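PDB 1B9B: protein (triosephosphate isomerase) from Thermotoga maritima, which interconverts dihydroxyacetone phosphate and D-glyceraldehyde 3-phosphate as the triosephosphate isomerase of a thermophilic bacterium. Local coordinates for residues Lys4-Lys15 and Glu36-Pro44; Pro124-Leu132 and Val143-Phe152. All coordinates share one frame; numbering follows the deposited sequence.

Interaction 1: residues Lys4-Lys15 and Glu36-Pro44; sequences KLILAGNWKMHK and EFEIVVCPP
Lys4 lays its chain across Glu38 at one end of this parallel strand pair, and Trp11 settles against Pro43 at the other. The lysine's chi1 of -171° swings CG away from its own backbone N, and the extended chain then meets the glutamate at about a right angle, CE of Lys4 lying 3.4 Å from CG of Glu38. The ion pair itself is long, 3.9 Å from Lys4 NZ to Glu38 OE2; the stronger partner of the carboxylate is Lys61, which bridges to OE1. Trp11 turns one face of its indole to Cys42 O and Pro43. Pro43 CB stands 3.7 Å from the centroid of the Trp11 six-membered ring, 28° off its normal, a CH-pi contact, while Lys15 CD lies over the opposite face. An alanine in place of Trp11 would strip Pro43 of this ring and would probably open a gap toward Ala20 and Val24 of helix 17-30. Between the two ends runs a regular parallel ladder: Leu7 N to Glu38 O is 2.9 Å, Val40 N to Leu7 O 2.8 Å and Gly9 N to Val40 O 2.7 Å, with weaker bonds beyond. These are the first two strands of the TIM barrel, joined through helix 17-30 as a beta-alpha-beta unit. Ile6, Ala8 and Val40 face the barrel interior; on the other face Leu7 and Ile39 pack on helix 242-251 and Val41 on helix 48-55, while strand 231-234 bonds along the far edge of strand 6-10.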
loop_
_atom_site.group_PDB
_atom_site.type_symbol
_atom_site.label_atom_id
_atom_site.label_comp_id
_atom_site.label_asym_id
_atom_site.label_seq_id
_atom_site.Cartn_x
_atom_site.Cartn_y
_atom_site.Cartn_z
ATOM N N LYS B 4 -7.070 -39.624 -6.041
ATOM C CA LYS B 4 -6.973 -39.662 -7.494
ATOM C C LYS B 4 -5.968 -38.611 -7.943
ATOM O O LYS B 4 -6.145 -37.433 -7.673
ATOM C CB LYS B 4 -8.351 -39.369 -8.086
ATOM C CG LYS B 4 -8.476 -39.572 -9.577
ATOM C CD LYS B 4 -9.931 -39.430 -9.991
ATOM C CE LYS B 4 -10.121 -39.635 -11.482
ATOM N NZ LYS B 4 -11.530 -39.375 -11.892
ATOM N N LEU B 5 -4.910 -39.040 -8.620
ATOM C CA LEU B 5 -3.884 -38.114 -9.089
ATOM C C LEU B 5 -4.506 -37.077 -10.012
ATOM O O LEU B 5 -5.579 -37.306 -10.558
ATOM C CB LEU B 5 -2.790 -38.878 -9.842
ATOM C CG LEU B 5 -1.843 -39.814 -9.084
ATOM C CD1 LEU B 5 -0.725 -39.005 -8.448
ATOM C CD2 LEU B 5 -2.615 -40.619 -8.044
ATOM N N ILE B 6 -3.833 -35.939 -10.181
ATOM C CA ILE B 6 -4.332 -34.868 -11.051
ATOM C C ILE B 6 -3.210 -34.149 -11.789
ATOM O O ILE B 6 -2.188 -33.765 -11.203
ATOM C CB ILE B 6 -5.129 -33.783 -10.273
ATOM C CG1 ILE B 6 -6.395 -34.375 -9.661
ATOM C CG2 ILE B 6 -5.524 -32.662 -11.217
ATOM C CD1 ILE B 6 -7.149 -33.408 -8.779
ATOM N N LEU B 7 -3.422 -33.973 -13.087
ATOM C CA LEU B 7 -2.473 -33.285 -13.941
ATOM C C LEU B 7 -3.233 -32.102 -14.534
ATOM O O LEU B 7 -4.160 -32.276 -15.329
ATOM C CB LEU B 7 -1.994 -34.217 -15.049
ATOM C CG LEU B 7 -1.016 -33.597 -16.039
ATOM C CD1 LEU B 7 0.281 -33.201 -15.348
ATOM C CD2 LEU B 7 -0.767 -34.597 -17.127
ATOM N N ALA B 8 -2.845 -30.896 -14.137
ATOM C CA ALA B 8 -3.523 -29.703 -14.611
ATOM C C ALA B 8 -2.610 -28.796 -15.404
ATOM O O ALA B 8 -1.435 -28.630 -15.065
ATOM C CB ALA B 8 -4.105 -28.945 -13.429
ATOM N N GLY B 9 -3.164 -28.203 -16.458
ATOM C CA GLY B 9 -2.396 -27.306 -17.300
ATOM C C GLY B 9 -2.871 -25.866 -17.252
ATOM O O GLY B 9 -3.996 -25.542 -17.653
ATOM N N ASN B 10 -2.005 -24.993 -16.758
ATOM C CA ASN B 10 -2.328 -23.581 -16.655
ATOM C C ASN B 10 -1.713 -22.876 -17.852
ATOM O O ASN B 10 -0.561 -22.436 -17.798
ATOM C CB ASN B 10 -1.776 -23.019 -15.337
ATOM C CG ASN B 10 -1.921 -21.514 -15.236
ATOM O OD1 ASN B 10 -2.911 -20.951 -15.692
ATOM N ND2 ASN B 10 -0.939 -20.855 -14.626
ATOM N N TRP B 11 -2.479 -22.779 -18.936
ATOM C CA TRP B 11 -1.990 -22.138 -20.156
ATOM C C TRP B 11 -1.522 -20.714 -19.900
ATOM O O TRP B 11 -0.574 -20.244 -20.529
ATOM C CB TRP B 11 -3.072 -22.099 -21.242
ATOM C CG TRP B 11 -3.566 -23.435 -21.725
ATOM C CD1 TRP B 11 -3.308 -24.661 -21.177
ATOM C CD2 TRP B 11 -4.517 -23.659 -22.771
ATOM N NE1 TRP B 11 -4.053 -25.631 -21.806
ATOM C CE2 TRP B 11 -4.805 -25.043 -22.787
ATOM C CE3 TRP B 11 -5.162 -22.824 -23.692
ATOM C CZ2 TRP B 11 -5.715 -25.609 -23.693
ATOM C CZ3 TRP B 11 -6.066 -23.388 -24.593
ATOM C CH2 TRP B 11 -6.334 -24.768 -24.582
ATOM N N LYS B 12 -2.186 -20.043 -18.963
ATOM C CA LYS B 12 -1.893 -18.655 -18.621
ATOM C C LYS B 12 -2.360 -17.802 -19.792
ATOM O O LYS B 12 -3.309 -18.180 -20.479
ATOM C CB LYS B 12 -0.401 -18.445 -18.350
ATOM C CG LYS B 12 0.112 -19.295 -17.202
ATOM C CD LYS B 12 1.429 -18.785 -16.644
ATOM C CE LYS B 12 1.840 -19.629 -15.455
ATOM N NZ LYS B 12 3.143 -19.214 -14.886
ATOM N N MET B 13 -1.711 -16.666 -20.034
ATOM C CA MET B 13 -2.125 -15.791 -21.131
ATOM C C MET B 13 -1.437 -16.189 -22.435
ATOM O O MET B 13 -0.493 -15.518 -22.865
ATOM C CB MET B 13 -1.785 -14.343 -20.773
ATOM C CG MET B 13 -2.215 -13.337 -21.805
ATOM S SD MET B 13 -2.201 -11.674 -21.158
ATOM C CE MET B 13 -0.465 -11.418 -20.991
ATOM N N HIS B 14 -1.917 -17.258 -23.084
ATOM C CA HIS B 14 -1.249 -17.727 -24.295
ATOM C C HIS B 14 -1.970 -18.124 -25.578
ATOM O O HIS B 14 -1.438 -17.888 -26.667
ATOM C CB HIS B 14 -0.288 -18.863 -23.924
ATOM C CG HIS B 14 0.983 -18.385 -23.292
ATOM N ND1 HIS B 14 1.341 -18.704 -21.999
ATOM C CD2 HIS B 14 1.965 -17.582 -23.766
ATOM C CE1 HIS B 14 2.489 -18.117 -21.705
ATOM N NE2 HIS B 14 2.888 -17.430 -22.761
ATOM N N LYS B 15 -3.154 -18.712 -25.513
ATOM C CA LYS B 15 -3.753 -19.108 -26.782
ATOM C C LYS B 15 -5.014 -18.400 -27.264
ATOM O O LYS B 15 -5.781 -17.849 -26.478
ATOM C CB LYS B 15 -3.961 -20.627 -26.786
ATOM C CG LYS B 15 -2.659 -21.386 -26.526
ATOM C CD LYS B 15 -2.736 -22.862 -26.890
ATOM C CE LYS B 15 -1.406 -23.550 -26.602
ATOM N NZ LYS B 15 -0.238 -22.765 -27.123
ATOM N N GLU B 36 -7.892 -43.197 -15.378
ATOM C CA GLU B 36 -7.388 -43.537 -14.046
ATOM C C GLU B 36 -7.017 -42.302 -13.232
ATOM O O GLU B 36 -6.561 -42.405 -12.092
ATOM C CB GLU B 36 -6.172 -44.465 -14.147
ATOM C CG GLU B 36 -5.601 -44.608 -15.547
ATOM C CD GLU B 36 -6.504 -45.418 -16.463
ATOM O OE1 GLU B 36 -7.444 -46.068 -15.959
ATOM O OE2 GLU B 36 -6.269 -45.412 -17.689
ATOM N N PHE B 37 -7.206 -41.133 -13.824
ATOM C CA PHE B 37 -6.920 -39.886 -13.141
ATOM C C PHE B 37 -7.477 -38.727 -13.955
ATOM O O PHE B 37 -8.105 -38.943 -14.996
ATOM C CB PHE B 37 -5.415 -39.747 -12.892
ATOM C CG PHE B 37 -4.593 -39.600 -14.133
ATOM C CD1 PHE B 37 -4.438 -38.359 -14.734
ATOM C CD2 PHE B 37 -3.934 -40.695 -14.675
ATOM C CE1 PHE B 37 -3.631 -38.207 -15.856
ATOM C CE2 PHE B 37 -3.125 -40.553 -15.796
ATOM C CZ PHE B 37 -2.972 -39.305 -16.387
ATOM N N GLU B 38 -7.256 -37.501 -13.498
ATOM C CA GLU B 38 -7.810 -36.359 -14.202
ATOM C C GLU B 38 -6.840 -35.402 -14.838
ATOM O O GLU B 38 -5.889 -34.936 -14.208
ATOM C CB GLU B 38 -8.729 -35.589 -13.266
ATOM C CG GLU B 38 -9.759 -36.479 -12.637
ATOM C CD GLU B 38 -10.696 -35.727 -11.748
ATOM O OE1 GLU B 38 -11.553 -35.001 -12.285
ATOM O OE2 GLU B 38 -10.568 -35.854 -10.512
ATOM N N ILE B 39 -7.092 -35.120 -16.112
ATOM C CA ILE B 39 -6.280 -34.177 -16.859
ATOM C C ILE B 39 -7.178 -32.947 -16.936
ATOM O O ILE B 39 -8.355 -33.047 -17.291
ATOM C CB ILE B 39 -5.960 -34.663 -18.306
ATOM C CG1 ILE B 39 -5.718 -36.174 -18.336
ATOM C CG2 ILE B 39 -4.718 -33.951 -18.821
ATOM C CD1 ILE B 39 -6.991 -37.002 -18.306
ATOM N N VAL B 40 -6.633 -31.793 -16.579
ATOM C CA VAL B 40 -7.406 -30.565 -16.604
ATOM C C VAL B 40 -6.696 -29.530 -17.446
ATOM O O VAL B 40 -5.495 -29.300 -17.291
ATOM C CB VAL B 40 -7.611 -30.004 -15.171
ATOM C CG1 VAL B 40 -8.116 -28.568 -15.233
ATOM C CG2 VAL B 40 -8.607 -30.874 -14.409
ATOM N N VAL B 41 -7.448 -28.918 -18.350
ATOM C CA VAL B 41 -6.908 -27.881 -19.216
ATOM C C VAL B 41 -7.525 -26.556 -18.772
ATOM O O VAL B 41 -8.725 -26.492 -18.480
ATOM C CB VAL B 41 -7.257 -28.165 -20.688
ATOM C CG1 VAL B 41 -6.580 -29.451 -21.139
ATOM C CG2 VAL B 41 -8.759 -28.291 -20.847
ATOM N N CYS B 42 -6.708 -25.507 -18.706
ATOM C CA CYS B 42 -7.191 -24.199 -18.274
ATOM C C CYS B 42 -6.890 -23.076 -19.259
ATOM O O CYS B 42 -5.888 -22.365 -19.127
ATOM C CB CYS B 42 -6.595 -23.847 -16.912
ATOM S SG CYS B 42 -7.009 -25.023 -15.624
ATOM N N PRO B 43 -7.757 -22.904 -20.265
ATOM C CA PRO B 43 -7.578 -21.854 -21.275
ATOM C C PRO B 43 -8.069 -20.494 -20.773
ATOM O O PRO B 43 -8.763 -20.421 -19.761
ATOM C CB PRO B 43 -8.405 -22.371 -22.448
ATOM C CG PRO B 43 -9.525 -23.094 -21.767
ATOM C CD PRO B 43 -8.829 -23.839 -20.658
ATOM N N PRO B 44 -7.695 -19.398 -21.465
ATOM C CA PRO B 44 -8.115 -18.043 -21.081
ATOM C C PRO B 44 -9.623 -17.901 -21.257
ATOM O O PRO B 44 -10.213 -18.574 -22.098
ATOM C CB PRO B 44 -7.349 -17.156 -22.054
ATOM C CG PRO B 44 -6.114 -17.948 -22.335
ATOM C CD PRO B 44 -6.654 -19.343 -22.506
#

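Interaction 2: residues Pro124-Leu132 and Val143-Phe152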
loop_
_atom_site.group_PDB
_atom_site.type_symbol
_atom_site.label_atom_id
_atom_site.label_comp_id
_atom_site.label_asym_id
_atom_site.label_seq_id
_atom_site.Cartn_x
_atom_site.Cartn_y
_atom_site.Cartn_z
ATOM N N PRO B 124 -11.718 -25.729 -6.195
ATOM C CA PRO B 124 -10.713 -24.677 -6.082
ATOM C C PRO B 124 -9.359 -25.334 -6.117
ATOM O O PRO B 124 -9.220 -26.470 -5.689
ATOM C CB PRO B 124 -10.976 -24.073 -4.700
ATOM C CG PRO B 124 -12.334 -24.576 -4.308
ATOM C CD PRO B 124 -12.387 -25.947 -4.905
ATOM N N ILE B 125 -8.369 -24.636 -6.651
ATOM C CA ILE B 125 -7.011 -25.144 -6.663
ATOM C C ILE B 125 -6.236 -23.977 -6.080
ATOM O O ILE B 125 -5.847 -23.047 -6.779
ATOM C CB ILE B 125 -6.523 -25.522 -8.098
ATOM C CG1 ILE B 125 -7.286 -26.767 -8.574
ATOM C CG2 ILE B 125 -5.018 -25.839 -8.102
ATOM C CD1 ILE B 125 -6.765 -27.394 -9.865
ATOM N N LEU B 126 -6.069 -24.027 -4.764
ATOM C CA LEU B 126 -5.376 -22.998 -4.012
ATOM C C LEU B 126 -3.878 -23.133 -4.159
ATOM O O LEU B 126 -3.301 -24.173 -3.854
ATOM C CB LEU B 126 -5.770 -23.092 -2.535
ATOM C CG LEU B 126 -5.118 -22.146 -1.520
ATOM C CD1 LEU B 126 -5.367 -20.681 -1.876
ATOM C CD2 LEU B 126 -5.687 -22.463 -0.156
ATOM N N CYS B 127 -3.247 -22.067 -4.621
ATOM C CA CYS B 127 -1.811 -22.069 -4.815
ATOM C C CYS B 127 -1.141 -21.398 -3.626
ATOM O O CYS B 127 -1.599 -20.357 -3.159
ATOM C CB CYS B 127 -1.449 -21.314 -6.102
ATOM S SG CYS B 127 -2.308 -21.846 -7.622
ATOM N N VAL B 128 -0.062 -22.010 -3.138
ATOM C CA VAL B 128 0.713 -21.494 -2.011
ATOM C C VAL B 128 2.171 -21.667 -2.404
ATOM O O VAL B 128 2.475 -22.515 -3.232
ATOM C CB VAL B 128 0.460 -22.304 -0.711
ATOM C CG1 VAL B 128 -0.977 -22.134 -0.251
ATOM C CG2 VAL B 128 0.766 -23.777 -0.950
ATOM N N GLY B 129 3.068 -20.879 -1.819
ATOM C CA GLY B 129 4.475 -20.997 -2.151
ATOM C C GLY B 129 5.316 -19.870 -1.582
ATOM O O GLY B 129 4.841 -18.746 -1.436
ATOM N N GLU B 130 6.576 -20.158 -1.267
ATOM C CA GLU B 130 7.462 -19.141 -0.709
ATOM C C GLU B 130 8.292 -18.413 -1.762
ATOM O O GLU B 130 8.286 -18.754 -2.936
ATOM C CB GLU B 130 8.415 -19.755 0.329
ATOM C CG GLU B 130 9.592 -20.515 -0.256
ATOM C CD GLU B 130 9.242 -21.930 -0.669
ATOM O OE1 GLU B 130 8.060 -22.189 -0.989
ATOM O OE2 GLU B 130 10.156 -22.783 -0.687
ATOM N N THR B 131 9.003 -17.396 -1.310
ATOM C CA THR B 131 9.862 -16.604 -2.162
ATOM C C THR B 131 11.284 -17.015 -1.829
ATOM O O THR B 131 11.528 -17.643 -0.798
ATOM C CB THR B 131 9.658 -15.103 -1.872
ATOM O OG1 THR B 131 8.543 -14.630 -2.631
ATOM C CG2 THR B 131 10.877 -14.299 -2.233
ATOM N N LEU B 132 12.225 -16.676 -2.697
ATOM C CA LEU B 132 13.605 -17.033 -2.433
ATOM C C LEU B 132 13.992 -16.446 -1.083
ATOM O O LEU B 132 14.468 -17.158 -0.204
ATOM C CB LEU B 132 14.527 -16.491 -3.526
ATOM C CG LEU B 132 15.916 -17.146 -3.562
ATOM C CD1 LEU B 132 15.783 -18.606 -4.013
ATOM C CD2 LEU B 132 16.826 -16.365 -4.496
ATOM N N VAL B 143 5.138 -19.329 5.797
ATOM C CA VAL B 143 4.529 -18.662 4.656
ATOM C C VAL B 143 3.456 -19.611 4.143
ATOM O O VAL B 143 2.325 -19.209 3.897
ATOM C CB VAL B 143 5.546 -18.370 3.524
ATOM C CG1 VAL B 143 4.811 -18.102 2.226
ATOM C CG2 VAL B 143 6.397 -17.164 3.883
ATOM N N VAL B 144 3.804 -20.881 4.001
ATOM C CA VAL B 144 2.826 -21.847 3.524
ATOM C C VAL B 144 1.671 -22.024 4.508
ATOM O O VAL B 144 0.506 -22.041 4.097
ATOM C CB VAL B 144 3.479 -23.223 3.227
ATOM C CG1 VAL B 144 2.422 -24.304 3.153
ATOM C CG2 VAL B 144 4.203 -23.157 1.905
ATOM N N GLU B 145 1.988 -22.143 5.799
ATOM C CA GLU B 145 0.944 -22.320 6.805
ATOM C C GLU B 145 -0.031 -21.145 6.814
ATOM O O GLU B 145 -1.250 -21.337 6.844
ATOM C CB GLU B 145 1.544 -22.493 8.199
ATOM C CG GLU B 145 0.487 -22.663 9.270
ATOM C CD GLU B 145 1.061 -23.013 10.616
ATOM O OE1 GLU B 145 2.222 -23.462 10.663
ATOM O OE2 GLU B 145 0.350 -22.853 11.632
ATOM N N LYS B 146 0.498 -19.930 6.790
ATOM C CA LYS B 146 -0.363 -18.764 6.776
ATOM C C LYS B 146 -1.334 -18.828 5.601
ATOM O O LYS B 146 -2.535 -18.602 5.764
ATOM C CB LYS B 146 0.459 -17.483 6.673
ATOM C CG LYS B 146 -0.411 -16.274 6.412
ATOM C CD LYS B 146 0.387 -15.000 6.323
ATOM C CE LYS B 146 -0.476 -13.864 5.796
ATOM N NZ LYS B 146 -1.747 -13.729 6.562
ATOM N N GLN B 147 -0.810 -19.148 4.419
ATOM C CA GLN B 147 -1.631 -19.223 3.214
ATOM C C GLN B 147 -2.640 -20.353 3.259
ATOM O O GLN B 147 -3.736 -20.227 2.713
ATOM C CB GLN B 147 -0.746 -19.365 1.973
ATOM C CG GLN B 147 0.338 -18.299 1.887
ATOM C CD GLN B 147 1.134 -18.343 0.592
ATOM O OE1 GLN B 147 1.622 -19.393 0.185
ATOM N NE2 GLN B 147 1.279 -17.189 -0.054
ATOM N N VAL B 148 -2.285 -21.460 3.902
ATOM C CA VAL B 148 -3.219 -22.578 3.975
ATOM C C VAL B 148 -4.319 -22.286 4.993
ATOM O O VAL B 148 -5.507 -22.523 4.734
ATOM C CB VAL B 148 -2.505 -23.887 4.340
ATOM C CG1 VAL B 148 -3.513 -25.024 4.426
ATOM C CG2 VAL B 148 -1.473 -24.204 3.282
ATOM N N ARG B 149 -3.915 -21.762 6.147
ATOM C CA ARG B 149 -4.858 -21.413 7.197
ATOM C C ARG B 149 -5.828 -20.339 6.695
ATOM O O ARG B 149 -7.051 -20.453 6.883
ATOM C CB ARG B 149 -4.106 -20.913 8.413
ATOM C CG ARG B 149 -3.382 -21.997 9.184
ATOM C CD ARG B 149 -2.668 -21.372 10.374
ATOM N NE ARG B 149 -2.176 -22.369 11.314
ATOM C CZ ARG B 149 -2.942 -23.284 11.896
ATOM N NH1 ARG B 149 -4.251 -23.330 11.632
ATOM N NH2 ARG B 149 -2.400 -24.154 12.734
ATOM N N GLU B 150 -5.281 -19.302 6.058
ATOM C CA GLU B 150 -6.107 -18.239 5.512
ATOM C C GLU B 150 -7.081 -18.812 4.490
ATOM O O GLU B 150 -8.291 -18.669 4.632
ATOM C CB GLU B 150 -5.238 -17.170 4.857
ATOM C CG GLU B 150 -4.462 -16.329 5.848
ATOM C CD GLU B 150 -5.260 -15.140 6.363
ATOM O OE1 GLU B 150 -6.506 -15.227 6.388
ATOM O OE2 GLU B 150 -4.640 -14.124 6.757
ATOM N N GLY B 151 -6.553 -19.484 3.474
ATOM C CA GLY B 151 -7.406 -20.050 2.446
ATOM C C GLY B 151 -8.518 -20.975 2.919
ATOM O O GLY B 151 -9.635 -20.903 2.405
ATOM N N PHE B 152 -8.222 -21.843 3.886
ATOM C CA PHE B 152 -9.214 -22.790 4.403
ATOM C C PHE B 152 -10.150 -22.227 5.462
ATOM O O PHE B 152 -11.217 -22.800 5.725
ATOM C CB PHE B 152 -8.532 -24.040 4.981
ATOM C CG PHE B 152 -8.198 -25.074 3.953
ATOM C CD1 PHE B 152 -7.034 -24.976 3.196
ATOM C CD2 PHE B 152 -9.074 -26.125 3.706
ATOM C CE1 PHE B 152 -6.749 -25.908 2.208
ATOM C CE2 PHE B 152 -8.799 -27.062 2.718
ATOM C CZ PHE B 152 -7.632 -26.953 1.966
#
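Gln147 reaches from the helix to the end of the strand, where its OE1 accepts the backbone N of Gly129 at 2.9 Å, the donor lying in the carbonyl plane of the amide. With CG anti to the carbonyl carbon (chi1 -52°) and the chain extended beyond it, the glutamine runs alongside Val128 in the opposite sense, and Val128 CG1 rests 3.6 Å from Gln147 CB. Farther back along the strand, Leu126 CD2 meets the bare backbone of Gly151, 3.9 Å from its CA, and also approaches the Phe152 ring. Val128 CG1 touches Val148 CG2 at 4.1 Å, and Val143 CG1 sits 3.7 Å from Gly129 O, with Glu130 CA a little farther off, completing the close-packed part. The fit is slacker between Val128 CG2 and Val144 CG1, 4.5 Å apart. The helix's outer side carries charge instead. Arg149 NE binds the anti lone pair of Glu145 OE2 in the guanidinium plane, and Lys146 pairs with Glu150, whose other oxygen bridges to Lys137 of the third subunit. The contact is the fifth barrel strand under its own helix, the two running nearly antiparallel. Helix 181-198 flanks it through Ile191 and Leu195, helix 107-119 meets Leu126 through Ile110, and strand 123-128 is bonded between strands 91-94 and 164-167.

Interaction 1 pairs two adjacent strands of the barrel wall, whereas interaction 2 fastens another strand of the same wall to the surrounding helical layer. Strands 61-64 and 91-94 lie between them in the sheet order; the centres of the two interactions are about 20 Å apart, and their nearest atoms about 5 Å, without touching. Along the chain the first closes before the second opens. In this family the active site lies at the C-terminal ends of the strands; consistent with that, the side chain of Lys12, just beyond strand 6-10, whose NZ forms a salt bridge with Glu98, is about 5 Å from a bound sulfate, which probably marks a phosphate pocket.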